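Local structure of lipase (Rhizopus chinensis, 6A0W) at residues 67-70 / 71-74; 182-185 / 186-189; 210-213 / 214-218; 251-255 / 256-260. The protein probably hydrolyses the ester bonds of triacylglycerols, as a fungal class 3 lipase of the alpha/beta-hydrolase superfamily. All blocks are in the same frame, centred on the assembly; numbering follows the deposited sequence.

Contact 1 (67-70 / 71-74); sequences CKQC and LKYV
Gln69 and Tyr73 meet one turn apart on the short helix 68-73, which is stapled at its start by a CxxC disulfide. Cys67 holds the N-cap position, and its SG is bonded to Cys70 SG at 2.1 Å. Backbone bonds then run from Leu71 N to Cys67 O, Lys72 N to Lys68 O, Tyr73 N to Gln69 O and Val74 N to Cys70 O. At Val74 the chain leaves the helix. Gln69 and Tyr73 lie side by side and point the same way. A bend at chi2 (-71°) of Gln69 brings its amide along the ring, and the two planes are 27° apart. Gln69 OE1 approaches the ring edge, near its plane, 3.4 Å from Tyr73 CE2. Lys72 CG sits over the centre of the Tyr73 ring, 3.9 Å above its plane. The three polar ends share one water. It donates to Gln69 OE1 at 3.1 Å and lies 2.8 Å from Tyr73 OH. It also accepts a weak bond from Lys72 NZ at 3.4 Å. Both cysteines pack on Thr53 of helix 38-53, and Tyr73 packs on Thr45 and Asn46 of the same helix. The disulfide probably limits fraying of the first turn. The water links the ends of Gln69 and Tyr73, and Lys72 NZ joins them only weakly.

Contact 2 (182-185 / 186-189); sequences GMDL and YQRE
Asp184 CG is turned to the far side of CB from its own backbone N (chi1 -159°), and the Arg188 chain bends at chi3 (-65°); together these bring the carboxylate to the NE and NH1 edge of the guanidinium, one turn apart on helix 173-188. The grip is side-on and uses two nitrogens. Arg188 NE donates to Asp184 OD1 at 2.7 Å, and Arg188 NH1 donates to Asp184 OD2 at 2.9 Å. Both bonds are nearly straight. The two oxygens lie in the guanidinium plane, but each is met on its syn side from out of the carboxylate plane. The two planes are 32° apart. Next to this pair, Gln187 folds over the backbone. Its CG and CD each lie 3.2 Å from Met183 O. That oxygen also accepts from Gln187 N at 2.8 Å. Two waters sit between Gln187 OE1 and Asp184 OD1. Each is 2.7 Å from Gln187 OE1 and bonds Asp184 OD1 only weakly. Gln187 NE2 reaches across to Tyr215 OH of helix 210-218 and to Tyr127 OH, with a hydrogen bond to each. The helix closes with Glu189 N donating to Leu185 O at 2.8 Å. Helix 137-160 lies alongside: its Tyr143 OH bonds Asp184 OD2, and its Phe151 makes a cation-pi contact with Arg188. The carboxylate is buried, yet both of its oxygens are served by charged or hydroxyl partners. This would probably favour its ionised form. The paired bonds would fix the rotation of the guanidinium, with the carboxylate at its edge.

Contact 3 (210-213 / 214-218); sequences NAFA and YYVDS. With SO4 (sulfate ion), chain D.
Tyr214 leans back over the first turn of helix 210-218, where it meets Asn210. Its CB lies 3.8 Å from Asn210 O. A chi1 of -52° puts CG beside the backbone N, and CG comes to 3.3 Å from the same Asn210 O. CD1 and CD2 also face this oxygen, which stands over one face of the ring, offset toward its rim. Farther out, CE1 is more loosely placed against it. On the other edge, Tyr214 CE2 is 3.4 Å from O4 of a bound sulfate. CZ passes 3.9 Å from Asn210 CB. At the tip, Tyr214 OH donates to sulfate O4 at 2.9 Å. Asn210 O has a second task, because Tyr214 N donates to it at 2.9 Å. One residue thus both bonds this carbonyl and lays its ring under it. Along the helix, Val216 CG2 stands over one face of the Phe212 ring in a CH-pi contact, 3.9 Å from the ring centroid and 19° off the normal. Near the last turn, Ser218 OG donates to Tyr215 O at 2.6 Å. The helix joins strands 197-202 and 223-228 in a beta-alpha-beta unit, and it is two-sided. Phe212 and Val216 make a buried apolar patch that packs on helix 173-188, through Leu179 and Met183, and on Tyr127, whose ring meets Phe212 edge-to-face. On the other side, the Tyr214 phenol serves as a donor to an anion, here a sulfate ion that probably came from the crystallisation liquor.

Contact 4 (251-255 / 256-260); sequences WIKED and PADVQ
Two residues of one strand, Lys253 and Glu254, share a single partner, Asp258, in a classic beta bulge of the hairpin formed by strands 248-252 and 258-262. Asp258 O accepts from Lys253 N at 3.0 Å and from Glu254 N at 3.1 Å. Asp258 N returns a bond to Glu254 O. Beyond the bulge the register is regular: Ile252 and Val259 form a non-hydrogen-bonded pair. Trp251 N then donates to Gln260 O at 2.7 Å, and Gln260 N donates back to Trp251 O. The tip reverses through the cis peptide bond before Pro256, and an inverse gamma turn is centred on Asp258. Around this backbone, Lys253 lies across two side chains. Its CD is 3.8 Å from Gln260 CG, and its CG stands 3.6 Å above one face of the Trp251 ring. Gln260 NE2 donates to Asp258 OD1 at 3.0 Å, fixing the carboxylate beside the lysine chain. The bend at chi3 (70°) carries Lys253 NZ to Pro20 O and Thr22 OG1. Lys253 NZ stays 4.5 Å from Asp258 OD2, too far for a salt bridge. In the next shell, Gln260 NE2 also bonds Thr35 OG1, and Trp251 NE1 bonds Lys229 O. The hairpin lies toward one side of the central sheet, with strand 223-228 next to 248-252 and the short strand 33-35 next to 258-262.

From the N terminus the contacts follow in series, and none nests in or crosses another. Contact 1 closes a helix turn after helix 38-53 and before the antiparallel strands 78-85 and 90-97. Contact 2 ends the helix after strand 165-171, and contact 3 makes up the helix after strand 197-202. These two are successive crossover helices of the parallel part of the sheet, and they touch: Met183 SD packs on Val216 CG2 at 3.8 Å. Contact 4 closes the only hairpin among them. Contacts 1 and 3 lie on opposite sides of the chain's centre, as do contacts 2 and 4.

Contact 1 (67-70 / 71-74)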
loop_
_atom_site.group_PDB
_atom_site.type_symbol
_atom_site.label_atom_id
_atom_site.label_comp_id
_atom_site.label_asym_id
_atom_site.label_seq_id
_atom_site.Cartn_x
_atom_site.Cartn_y
_atom_site.Cartn_z
ATOM N N CYS A 67 -15.181 1.117 -14.187
ATOM C CA CYS A 67 -14.084 0.355 -14.716
ATOM C C CYS A 67 -14.355 -1.087 -14.357
ATOM O O CYS A 67 -15.237 -1.375 -13.555
ATOM C CB CYS A 67 -12.745 0.891 -14.170
ATOM S SG CYS A 67 -12.245 0.366 -12.506
ATOM N N LYS A 68 -13.593 -1.999 -14.941
ATOM C CA LYS A 68 -13.794 -3.408 -14.683
ATOM C C LYS A 68 -13.612 -3.785 -13.220
ATOM O O LYS A 68 -14.514 -4.379 -12.618
ATOM C CB LYS A 68 -12.849 -4.231 -15.562
ATOM C CG LYS A 68 -13.067 -5.747 -15.479
ATOM C CD LYS A 68 -11.968 -6.551 -16.175
ATOM C CE LYS A 68 -11.846 -6.228 -17.659
ATOM N NZ LYS A 68 -11.667 -7.466 -18.469
ATOM N N GLN A 69 -12.458 -3.477 -12.625
ATOM C CA GLN A 69 -12.259 -3.864 -11.216
ATOM C C GLN A 69 -13.155 -3.038 -10.266
ATOM O O GLN A 69 -13.575 -3.526 -9.214
ATOM C CB GLN A 69 -10.783 -3.798 -10.781
ATOM C CG GLN A 69 -9.797 -4.361 -11.793
ATOM C CD GLN A 69 -9.860 -5.882 -11.912
ATOM O OE1 GLN A 69 -10.696 -6.543 -11.296
ATOM N NE2 GLN A 69 -8.856 -6.447 -12.567
ATOM N N CYS A 70 -13.546 -1.851 -10.718
ATOM C CA CYS A 70 -14.454 -0.988 -9.968
ATOM C C CYS A 70 -15.736 -1.735 -9.658
ATOM O O CYS A 70 -16.135 -1.825 -8.491
ATOM C CB CYS A 70 -14.803 0.271 -10.771
ATOM S SG CYS A 70 -13.462 1.389 -11.180
ATOM N N LEU A 71 -16.379 -2.280 -10.695
ATOM C CA LEU A 71 -17.724 -2.848 -10.525
ATOM C C LEU A 71 -17.674 -4.253 -9.966
ATOM O O LEU A 71 -18.528 -4.656 -9.205
ATOM C CB LEU A 71 -18.515 -2.818 -11.834
ATOM C CG LEU A 71 -18.785 -1.441 -12.458
ATOM C CD1 LEU A 71 -19.657 -1.618 -13.689
ATOM C CD2 LEU A 71 -19.429 -0.468 -11.491
ATOM N N LYS A 72 -16.579 -4.940 -10.214
ATOM C CA LYS A 72 -16.346 -6.203 -9.572
ATOM C C LYS A 72 -16.222 -6.066 -8.057
ATOM O O LYS A 72 -16.766 -6.882 -7.352
ATOM C CB LYS A 72 -15.054 -6.795 -10.094
ATOM C CG LYS A 72 -14.747 -8.175 -9.546
ATOM C CD LYS A 72 -13.663 -8.824 -10.373
ATOM C CE LYS A 72 -13.541 -10.274 -9.978
ATOM N NZ LYS A 72 -12.808 -10.970 -11.065
ATOM N N TYR A 73 -15.374 -5.167 -7.551
ATOM C CA TYR A 73 -15.099 -5.160 -6.103
ATOM C C TYR A 73 -15.980 -4.176 -5.301
ATOM O O TYR A 73 -16.248 -4.389 -4.131
ATOM C CB TYR A 73 -13.600 -4.978 -5.816
ATOM C CG TYR A 73 -12.751 -6.128 -6.332
ATOM C CD1 TYR A 73 -12.788 -7.384 -5.701
ATOM C CD2 TYR A 73 -11.968 -5.999 -7.498
ATOM C CE1 TYR A 73 -12.065 -8.458 -6.193
ATOM C CE2 TYR A 73 -11.250 -7.081 -8.003
ATOM C CZ TYR A 73 -11.322 -8.307 -7.358
ATOM O OH TYR A 73 -10.612 -9.385 -7.821
ATOM N N VAL A 74 -16.446 -3.108 -5.920
ATOM C CA VAL A 74 -17.352 -2.186 -5.245
ATOM C C VAL A 74 -18.484 -1.785 -6.185
ATOM O O VAL A 74 -18.503 -0.659 -6.709
ATOM C CB VAL A 74 -16.658 -0.903 -4.765
ATOM C CG1 VAL A 74 -17.542 -0.252 -3.713
ATOM C CG2 VAL A 74 -15.272 -1.193 -4.206
HETATM O O HOH W 1 -9.885 -9.385 -10.515
#

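Contact 2 (182-185 / 186-189)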
loop_
_atom_site.group_PDB
_atom_site.type_symbol
_atom_site.label_atom_id
_atom_site.label_comp_id
_atom_site.label_asym_id
_atom_site.label_seq_id
_atom_site.Cartn_x
_atom_site.Cartn_y
_atom_site.Cartn_z
ATOM N N GLY A 182 -3.179 7.053 6.742
ATOM C CA GLY A 182 -3.765 6.357 7.880
ATOM C C GLY A 182 -3.243 6.925 9.206
ATOM O O GLY A 182 -4.000 7.106 10.137
ATOM N N MET A 183 -1.943 7.174 9.289
ATOM C CA MET A 183 -1.366 7.808 10.478
ATOM C C MET A 183 -1.880 9.254 10.758
ATOM O O MET A 183 -2.331 9.555 11.884
ATOM C CB MET A 183 0.153 7.779 10.372
ATOM C CG MET A 183 0.764 6.384 10.409
ATOM S SD MET A 183 0.330 5.494 11.910
ATOM C CE MET A 183 -1.072 4.559 11.321
ATOM N N ASP A 184 -2.134 10.003 9.690
ATOM C CA ASP A 184 -2.701 11.374 9.812
ATOM C C ASP A 184 -4.148 11.346 10.273
ATOM O O ASP A 184 -4.573 12.081 11.178
ATOM C CB ASP A 184 -2.576 12.090 8.443
ATOM C CG ASP A 184 -2.642 13.637 8.542
ATOM O OD1 ASP A 184 -2.468 14.181 9.637
ATOM O OD2 ASP A 184 -2.920 14.305 7.528
ATOM N N LEU A 185 -4.943 10.486 9.662
ATOM C CA LEU A 185 -6.286 10.269 10.144
ATOM C C LEU A 185 -6.304 9.869 11.635
ATOM O O LEU A 185 -7.123 10.373 12.426
ATOM C CB LEU A 185 -6.985 9.205 9.291
ATOM C CG LEU A 185 -7.287 9.697 7.875
ATOM C CD1 LEU A 185 -7.548 8.552 6.899
ATOM C CD2 LEU A 185 -8.472 10.668 7.926
ATOM N N TYR A 186 -5.458 8.915 12.012
ATOM C CA TYR A 186 -5.393 8.543 13.422
ATOM C C TYR A 186 -5.056 9.789 14.281
ATOM O O TYR A 186 -5.548 9.913 15.399
ATOM C CB TYR A 186 -4.365 7.430 13.647
ATOM C CG TYR A 186 -4.032 7.121 15.103
ATOM C CD1 TYR A 186 -4.890 6.379 15.911
ATOM C CD2 TYR A 186 -2.812 7.494 15.623
ATOM C CE1 TYR A 186 -4.578 6.120 17.253
ATOM C CE2 TYR A 186 -2.458 7.204 16.937
ATOM C CZ TYR A 186 -3.326 6.513 17.726
ATOM O OH TYR A 186 -2.879 6.283 18.987
ATOM N N GLN A 187 -4.111 10.599 13.815
ATOM C CA GLN A 187 -3.620 11.729 14.610
ATOM C C GLN A 187 -4.683 12.804 14.712
ATOM O O GLN A 187 -4.940 13.267 15.789
ATOM C CB GLN A 187 -2.321 12.294 14.057
ATOM C CG GLN A 187 -1.108 11.397 14.245
ATOM C CD GLN A 187 -0.108 11.499 13.126
ATOM O OE1 GLN A 187 -0.232 12.363 12.267
ATOM N NE2 GLN A 187 0.936 10.644 13.145
ATOM N N ARG A 188 -5.445 13.070 13.658
ATOM C CA ARG A 188 -6.215 14.297 13.608
ATOM C C ARG A 188 -7.676 14.113 13.462
ATOM O O ARG A 188 -8.427 15.071 13.576
ATOM C CB ARG A 188 -5.699 15.163 12.483
ATOM C CG ARG A 188 -4.264 15.593 12.694
ATOM C CD ARG A 188 -3.901 16.754 11.771
ATOM N NE ARG A 188 -3.922 16.380 10.358
ATOM C CZ ARG A 188 -4.630 16.992 9.426
ATOM N NH1 ARG A 188 -4.532 16.591 8.164
ATOM N NH2 ARG A 188 -5.314 18.102 9.727
ATOM N N GLU A 189 -8.122 12.886 13.226
ATOM C CA GLU A 189 -9.553 12.646 13.146
ATOM C C GLU A 189 -9.909 11.721 14.293
ATOM O O GLU A 189 -9.676 10.511 14.253
ATOM C CB GLU A 189 -9.890 12.029 11.794
ATOM C CG GLU A 189 -11.258 11.423 11.667
ATOM C CD GLU A 189 -12.373 12.402 12.014
ATOM O OE1 GLU A 189 -12.874 13.081 11.090
ATOM O OE2 GLU A 189 -12.819 12.403 13.184
HETATM O O HOH W 2 0.382 13.367 9.878
HETATM O O HOH W 3 -1.073 14.915 12.555
#

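Contact 3 (210-213 / 214-218)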
loop_
_atom_site.group_PDB
_atom_site.type_symbol
_atom_site.label_atom_id
_atom_site.label_comp_id
_atom_site.label_asym_id
_atom_site.label_seq_id
_atom_site.Cartn_x
_atom_site.Cartn_y
_atom_site.Cartn_z
ATOM N N ASN A 210 13.287 3.247 11.876
ATOM C CA ASN A 210 12.891 2.375 12.999
ATOM C C ASN A 210 11.845 3.014 13.888
ATOM O O ASN A 210 10.740 2.474 14.083
ATOM C CB ASN A 210 14.087 1.979 13.846
ATOM C CG ASN A 210 14.995 1.043 13.122
ATOM O OD1 ASN A 210 15.054 1.071 11.901
ATOM N ND2 ASN A 210 15.656 0.163 13.848
ATOM N N ALA A 211 12.099 4.259 14.269
ATOM C CA ALA A 211 11.197 4.934 15.197
ATOM C C ALA A 211 9.809 5.198 14.593
ATOM O O ALA A 211 8.788 5.164 15.294
ATOM C CB ALA A 211 11.845 6.233 15.710
ATOM N N PHE A 212 9.777 5.462 13.286
ATOM C CA PHE A 212 8.519 5.629 12.586
ATOM C C PHE A 212 7.723 4.307 12.627
ATOM O O PHE A 212 6.534 4.304 12.906
ATOM C CB PHE A 212 8.755 6.090 11.129
ATOM C CG PHE A 212 7.505 6.057 10.274
ATOM C CD1 PHE A 212 6.553 7.045 10.373
ATOM C CD2 PHE A 212 7.322 5.050 9.340
ATOM C CE1 PHE A 212 5.401 7.016 9.603
ATOM C CE2 PHE A 212 6.171 4.996 8.578
ATOM C CZ PHE A 212 5.235 6.010 8.676
ATOM N N ALA A 213 8.412 3.212 12.366
ATOM C CA ALA A 213 7.834 1.871 12.351
ATOM C C ALA A 213 7.297 1.480 13.735
ATOM O O ALA A 213 6.153 1.026 13.844
ATOM C CB ALA A 213 8.877 0.866 11.864
ATOM N N TYR A 214 8.052 1.788 14.790
ATOM C CA TYR A 214 7.560 1.522 16.141
ATOM C C TYR A 214 6.342 2.350 16.454
ATOM O O TYR A 214 5.389 1.865 17.082
ATOM C CB TYR A 214 8.640 1.758 17.202
ATOM C CG TYR A 214 9.935 1.027 16.922
ATOM C CD1 TYR A 214 9.943 -0.225 16.332
ATOM C CD2 TYR A 214 11.147 1.568 17.323
ATOM C CE1 TYR A 214 11.142 -0.909 16.104
ATOM C CE2 TYR A 214 12.337 0.904 17.118
ATOM C CZ TYR A 214 12.331 -0.316 16.472
ATOM O OH TYR A 214 13.528 -0.956 16.242
ATOM N N TYR A 215 6.351 3.602 15.999
ATOM C CA TYR A 215 5.194 4.455 16.187
ATOM C C TYR A 215 3.959 3.863 15.495
ATOM O O TYR A 215 2.849 3.854 16.029
ATOM C CB TYR A 215 5.472 5.894 15.662
ATOM C CG TYR A 215 4.214 6.738 15.605
ATOM C CD1 TYR A 215 3.578 7.154 16.754
ATOM C CD2 TYR A 215 3.616 7.030 14.396
ATOM C CE1 TYR A 215 2.361 7.825 16.712
ATOM C CE2 TYR A 215 2.390 7.648 14.342
ATOM C CZ TYR A 215 1.777 8.078 15.483
ATOM O OH TYR A 215 0.579 8.762 15.382
ATOM N N VAL A 216 4.115 3.489 14.238
ATOM C CA VAL A 216 2.974 2.965 13.496
ATOM C C VAL A 216 2.353 1.768 14.244
ATOM O O VAL A 216 1.132 1.684 14.440
ATOM C CB VAL A 216 3.419 2.527 12.087
ATOM C CG1 VAL A 216 2.341 1.667 11.452
ATOM C CG2 VAL A 216 3.683 3.753 11.219
ATOM N N ASP A 217 3.218 0.875 14.684
ATOM C CA ASP A 217 2.801 -0.302 15.480
ATOM C C ASP A 217 2.112 0.088 16.796
ATOM O O ASP A 217 1.086 -0.476 17.141
ATOM C CB ASP A 217 4.032 -1.183 15.761
ATOM C CG ASP A 217 4.429 -2.026 14.581
ATOM O OD1 ASP A 217 3.628 -2.112 13.608
ATOM O OD2 ASP A 217 5.546 -2.615 14.623
ATOM N N SER A 218 2.551 1.192 17.406
ATOM C CA SER A 218 1.976 1.657 18.672
ATOM C C SER A 218 0.595 2.169 18.529
ATOM O O SER A 218 -0.136 2.216 19.508
ATOM C CB SER A 218 2.823 2.764 19.302
ATOM O OG SER A 218 2.708 4.002 18.632
HETATM S S SO4 D . 16.236 0.799 18.095
HETATM O O1 SO4 D . 15.916 1.461 16.808
HETATM O O2 SO4 D . 17.577 0.152 18.056
HETATM O O3 SO4 D . 16.219 1.846 19.143
HETATM O O4 SO4 D . 15.241 -0.229 18.490
#

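Contact 4 (251-255 / 256-260)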
loop_
_atom_site.group_PDB
_atom_site.type_symbol
_atom_site.label_atom_id
_atom_site.label_comp_id
_atom_site.label_asym_id
_atom_site.label_seq_id
_atom_site.Cartn_x
_atom_site.Cartn_y
_atom_site.Cartn_z
ATOM N N TRP A 251 2.295 -12.672 2.348
ATOM C CA TRP A 251 3.185 -12.953 1.209
ATOM C C TRP A 251 2.551 -13.998 0.292
ATOM O O TRP A 251 2.351 -15.132 0.715
ATOM C CB TRP A 251 4.521 -13.463 1.709
ATOM C CG TRP A 251 5.522 -13.725 0.644
ATOM C CD1 TRP A 251 5.640 -13.090 -0.544
ATOM C CD2 TRP A 251 6.591 -14.669 0.701
ATOM N NE1 TRP A 251 6.770 -13.517 -1.200
ATOM C CE2 TRP A 251 7.366 -14.495 -0.453
ATOM C CE3 TRP A 251 6.980 -15.624 1.628
ATOM C CZ2 TRP A 251 8.464 -15.286 -0.735
ATOM C CZ3 TRP A 251 8.121 -16.360 1.384
ATOM C CH2 TRP A 251 8.853 -16.186 0.210
ATOM N N ILE A 252 2.182 -13.582 -0.919
ATOM C CA ILE A 252 1.628 -14.460 -1.932
ATOM C C ILE A 252 2.765 -15.253 -2.545
ATOM O O ILE A 252 3.627 -14.711 -3.227
ATOM C CB ILE A 252 0.985 -13.695 -3.080
ATOM C CG1 ILE A 252 -0.126 -12.769 -2.598
ATOM C CG2 ILE A 252 0.410 -14.662 -4.081
ATOM C CD1 ILE A 252 -0.599 -11.784 -3.674
ATOM N N LYS A 253 2.842 -16.527 -2.180
ATOM C CA LYS A 253 3.876 -17.403 -2.710
ATOM C C LYS A 253 3.378 -18.063 -3.988
ATOM O O LYS A 253 4.076 -18.091 -4.995
ATOM C CB LYS A 253 4.294 -18.413 -1.647
ATOM C CG LYS A 253 4.982 -17.771 -0.456
ATOM C CD LYS A 253 5.494 -18.821 0.523
ATOM C CE LYS A 253 6.679 -19.621 0.003
ATOM N NZ LYS A 253 7.056 -20.756 0.903
ATOM N N GLU A 254 2.120 -18.476 -4.002
ATOM C CA GLU A 254 1.521 -19.007 -5.220
ATOM C C GLU A 254 0.037 -19.051 -5.006
ATOM O O GLU A 254 -0.444 -19.626 -4.028
ATOM C CB GLU A 254 2.052 -20.446 -5.475
ATOM C CG GLU A 254 1.436 -21.105 -6.704
ATOM C CD GLU A 254 2.007 -20.589 -8.024
ATOM O OE1 GLU A 254 2.997 -19.816 -8.015
ATOM O OE2 GLU A 254 1.510 -21.033 -9.088
ATOM N N ASP A 255 -0.723 -18.422 -5.882
ATOM C CA ASP A 255 -2.168 -18.543 -5.755
ATOM C C ASP A 255 -2.672 -19.900 -6.256
ATOM O O ASP A 255 -2.006 -20.534 -7.054
ATOM C CB ASP A 255 -2.853 -17.424 -6.530
ATOM C CG ASP A 255 -2.954 -16.109 -5.717
ATOM O OD1 ASP A 255 -3.337 -16.155 -4.505
ATOM O OD2 ASP A 255 -2.725 -15.053 -6.350
ATOM N N PRO A 256 -3.891 -20.271 -5.887
ATOM C CA PRO A 256 -4.797 -19.397 -5.118
ATOM C C PRO A 256 -4.682 -19.499 -3.586
ATOM O O PRO A 256 -5.389 -18.764 -2.902
ATOM C CB PRO A 256 -6.195 -19.876 -5.531
ATOM C CG PRO A 256 -5.972 -21.320 -5.911
ATOM C CD PRO A 256 -4.538 -21.518 -6.316
ATOM N N ALA A 257 -3.957 -20.479 -3.043
ATOM C CA ALA A 257 -4.089 -20.754 -1.608
ATOM C C ALA A 257 -2.803 -20.560 -0.811
ATOM O O ALA A 257 -2.844 -20.542 0.427
ATOM C CB ALA A 257 -4.647 -22.144 -1.387
ATOM N N ASP A 258 -1.646 -20.521 -1.479
ATOM C CA ASP A 258 -0.393 -20.455 -0.725
ATOM C C ASP A 258 -0.047 -18.979 -0.491
ATOM O O ASP A 258 0.857 -18.446 -1.118
ATOM C CB ASP A 258 0.748 -21.223 -1.397
ATOM C CG ASP A 258 1.984 -21.291 -0.539
ATOM O OD1 ASP A 258 1.866 -20.919 0.637
ATOM O OD2 ASP A 258 3.069 -21.725 -1.009
ATOM N N VAL A 259 -0.796 -18.337 0.412
ATOM C CA VAL A 259 -0.486 -16.992 0.918
ATOM C C VAL A 259 -0.099 -17.076 2.385
ATOM O O VAL A 259 -0.878 -17.558 3.192
ATOM C CB VAL A 259 -1.709 -16.077 0.789
ATOM C CG1 VAL A 259 -1.341 -14.647 1.198
ATOM C CG2 VAL A 259 -2.250 -16.086 -0.648
ATOM N N GLN A 260 1.125 -16.707 2.727
ATOM C CA GLN A 260 1.617 -16.890 4.093
ATOM C C GLN A 260 1.599 -15.550 4.852
ATOM O O GLN A 260 2.097 -14.535 4.348
ATOM C CB GLN A 260 3.045 -17.432 4.080
ATOM C CG GLN A 260 3.143 -18.862 3.551
ATOM C CD GLN A 260 2.225 -19.835 4.309
ATOM O OE1 GLN A 260 2.217 -19.855 5.537
ATOM N NE2 GLN A 260 1.402 -20.581 3.586
#